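Local coordinates for BH0236 protein (Bacillus halodurans, PDB 5T7A), which probably binds beta-1,3-glucan as a family 56 carbohydrate-binding module, taking part in recognition of this polysaccharide for its hydrolysis, at residues Val47-Ala52 / Tyr98-Glu103. Sequence-based numbering, arbitrary orientation. Where two conformers were deposited one is given.
Sequences VTIFFA and YSFTYE
Ile-49 and Phe-51 pack against Tyr-98, Phe-100 and Tyr-102 across the hydrophobic core of a beta-sandwich, the fold common among carbohydrate-binding modules. The two strands are not neighbours in a sheet: their axes pass 9.4 Å apart at 36°, and alternate side chains of each, all buried, point into the space between. Phe-51, its CG anti to the backbone N, is carried obliquely across toward 98-103 and sits between Phe-100 and Tyr-102 as the middle ring of a three-membered aromatic cluster. One corner of its ring, CD1, rests over a face of Phe-100, 3.5 Å from Phe-100 CG, while CZ lies over the ring of Tyr-102, 3.5 Å from Tyr-102 CD1. Both pairs are oblique, with ring planes inclined at 46° and 38°. Ile-49 works differently, its CG2 methyl abutting the edge of Phe-100 at CZ (3.5 Å) and also touching Tyr-98 CD2 at 3.9 Å. The cohesion is thus apolar, whereas the hydroxyl of Tyr-102 is hydrogen-bonded to Asp-34. Around this centre, Leu-64 and Val-62 of strand 60-66 pack on Ile-49 and Phe-100 respectively, Tyr-35 stacks on Phe-51, Ala-37 of strand 35-40 touches Phe-51 and Phe-100, and Ile-39 touches Tyr-98.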
loop_
_atom_site.group_PDB
_atom_site.type_symbol
_atom_site.label_atom_id
_atom_site.label_comp_id
_atom_site.label_asym_id
_atom_site.label_seq_id
_atom_site.Cartn_x
_atom_site.Cartn_y
_atom_site.Cartn_z
ATOM N N VAL A 47 -10.452 3.155 -1.847
ATOM C CA VAL A 47 -9.438 2.547 -2.735
ATOM C C VAL A 47 -8.789 1.506 -1.913
ATOM O O VAL A 47 -8.830 1.537 -0.645
ATOM C CB VAL A 47 -8.363 3.534 -3.273
ATOM C CG1 VAL A 47 -9.024 4.768 -3.918
ATOM C CG2 VAL A 47 -7.423 4.006 -2.184
ATOM N N THR A 48 -8.101 0.559 -2.585
ATOM C CA THR A 48 -7.330 -0.455 -1.870
ATOM C C THR A 48 -5.862 -0.302 -2.184
ATOM O O THR A 48 -5.468 -0.337 -3.333
ATOM C CB THR A 48 -7.787 -1.873 -2.206
ATOM O OG1 THR A 48 -9.141 -2.037 -1.713
ATOM C CG2 THR A 48 -6.868 -2.907 -1.537
ATOM N N ILE A 49 -5.054 -0.127 -1.149
ATOM C CA ILE A 49 -3.578 -0.239 -1.311
ATOM C C ILE A 49 -3.251 -1.702 -1.294
ATOM O O ILE A 49 -3.651 -2.442 -0.354
ATOM C CB ILE A 49 -2.798 0.435 -0.174
ATOM C CG1 ILE A 49 -3.166 1.936 -0.073
ATOM C CG2 ILE A 49 -1.293 0.331 -0.420
ATOM C CD1 ILE A 49 -2.636 2.621 1.162
ATOM N N PHE A 50 -2.492 -2.155 -2.304
ATOM C CA PHE A 50 -2.135 -3.565 -2.363
ATOM C C PHE A 50 -0.631 -3.702 -2.445
ATOM O O PHE A 50 0.069 -2.858 -2.963
ATOM C CB PHE A 50 -2.771 -4.303 -3.511
ATOM C CG PHE A 50 -2.184 -3.990 -4.872
ATOM C CD1 PHE A 50 -2.602 -2.856 -5.567
ATOM C CD2 PHE A 50 -1.205 -4.791 -5.441
ATOM C CE1 PHE A 50 -2.098 -2.580 -6.833
ATOM C CE2 PHE A 50 -0.653 -4.511 -6.703
ATOM C CZ PHE A 50 -1.107 -3.416 -7.411
ATOM N N PHE A 51 -0.172 -4.841 -1.975
ATOM C CA PHE A 51 1.270 -5.221 -1.990
ATOM C C PHE A 51 1.353 -6.726 -2.256
ATOM O O PHE A 51 0.824 -7.543 -1.494
ATOM C CB PHE A 51 1.900 -4.857 -0.647
ATOM C CG PHE A 51 3.415 -5.061 -0.592
ATOM C CD1 PHE A 51 4.263 -4.013 -0.916
ATOM C CD2 PHE A 51 3.958 -6.303 -0.272
ATOM C CE1 PHE A 51 5.644 -4.161 -0.905
ATOM C CE2 PHE A 51 5.299 -6.449 -0.254
ATOM C CZ PHE A 51 6.139 -5.421 -0.583
ATOM N N ALA A 52 1.920 -7.091 -3.392
ATOM C CA ALA A 52 1.931 -8.479 -3.876
ATOM C C ALA A 52 3.391 -8.899 -4.021
ATOM O O ALA A 52 4.037 -8.695 -5.065
ATOM C CB ALA A 52 1.184 -8.567 -5.217
ATOM N N TYR A 98 2.149 6.650 0.366
ATOM C CA TYR A 98 2.165 5.355 1.010
ATOM C C TYR A 98 3.489 4.681 0.759
ATOM O O TYR A 98 4.123 4.854 -0.279
ATOM C CB TYR A 98 1.023 4.464 0.540
ATOM C CG TYR A 98 0.976 4.193 -0.940
ATOM C CD1 TYR A 98 0.424 5.129 -1.822
ATOM C CD2 TYR A 98 1.409 2.994 -1.480
ATOM C CE1 TYR A 98 0.371 4.905 -3.164
ATOM C CE2 TYR A 98 1.365 2.753 -2.800
ATOM C CZ TYR A 98 0.854 3.666 -3.664
ATOM O OH TYR A 98 0.818 3.395 -5.011
ATOM N N SER A 99 3.957 3.985 1.801
ATOM C CA SER A 99 5.199 3.193 1.720
ATOM C C SER A 99 4.975 1.914 2.469
ATOM O O SER A 99 3.949 1.781 3.165
ATOM C CB SER A 99 6.350 3.935 2.308
ATOM O OG SER A 99 6.065 4.317 3.653
ATOM N N PHE A 100 5.880 0.955 2.294
ATOM C CA PHE A 100 5.726 -0.339 2.914
ATOM C C PHE A 100 6.934 -0.767 3.695
ATOM O O PHE A 100 8.071 -0.462 3.305
ATOM C CB PHE A 100 5.445 -1.423 1.849
ATOM C CG PHE A 100 4.270 -1.081 0.953
ATOM C CD1 PHE A 100 2.991 -1.427 1.297
ATOM C CD2 PHE A 100 4.489 -0.391 -0.247
ATOM C CE1 PHE A 100 1.911 -1.113 0.445
ATOM C CE2 PHE A 100 3.450 -0.082 -1.045
ATOM C CZ PHE A 100 2.149 -0.417 -0.725
ATOM N N THR A 101 6.675 -1.593 4.708
ATOM C CA THR A 101 7.746 -2.346 5.343
ATOM C C THR A 101 7.309 -3.806 5.194
ATOM O O THR A 101 6.257 -4.174 5.716
ATOM C CB THR A 101 7.958 -1.916 6.814
ATOM O OG1 THR A 101 8.403 -0.556 6.872
ATOM C CG2 THR A 101 8.990 -2.816 7.478
ATOM N N TYR A 102 8.139 -4.605 4.522
ATOM C CA TYR A 102 7.810 -5.976 4.232
ATOM C C TYR A 102 8.883 -6.922 4.673
ATOM O O TYR A 102 10.052 -6.654 4.592
ATOM C CB TYR A 102 7.568 -6.189 2.737
ATOM C CG TYR A 102 8.677 -5.872 1.835
ATOM C CD1 TYR A 102 8.933 -4.584 1.400
ATOM C CD2 TYR A 102 9.477 -6.922 1.304
ATOM C CE1 TYR A 102 9.986 -4.342 0.513
ATOM C CE2 TYR A 102 10.499 -6.678 0.431
ATOM C CZ TYR A 102 10.757 -5.390 0.000
ATOM O OH TYR A 102 11.778 -5.124 -0.864
ATOM N N GLU A 103 8.442 -8.061 5.160
ATOM C CA GLU A 103 9.384 -9.100 5.578
ATOM C C GLU A 103 9.728 -9.947 4.318
ATOM O O GLU A 103 8.878 -10.186 3.421
ATOM C CB GLU A 103 8.712 -9.942 6.611
ATOM C CG GLU A 103 9.611 -10.971 7.285
ATOM C CD GLU A 103 9.630 -12.306 6.597
ATOM O OE1 GLU A 103 8.816 -12.605 5.691
ATOM O OE2 GLU A 103 10.526 -13.113 6.994
#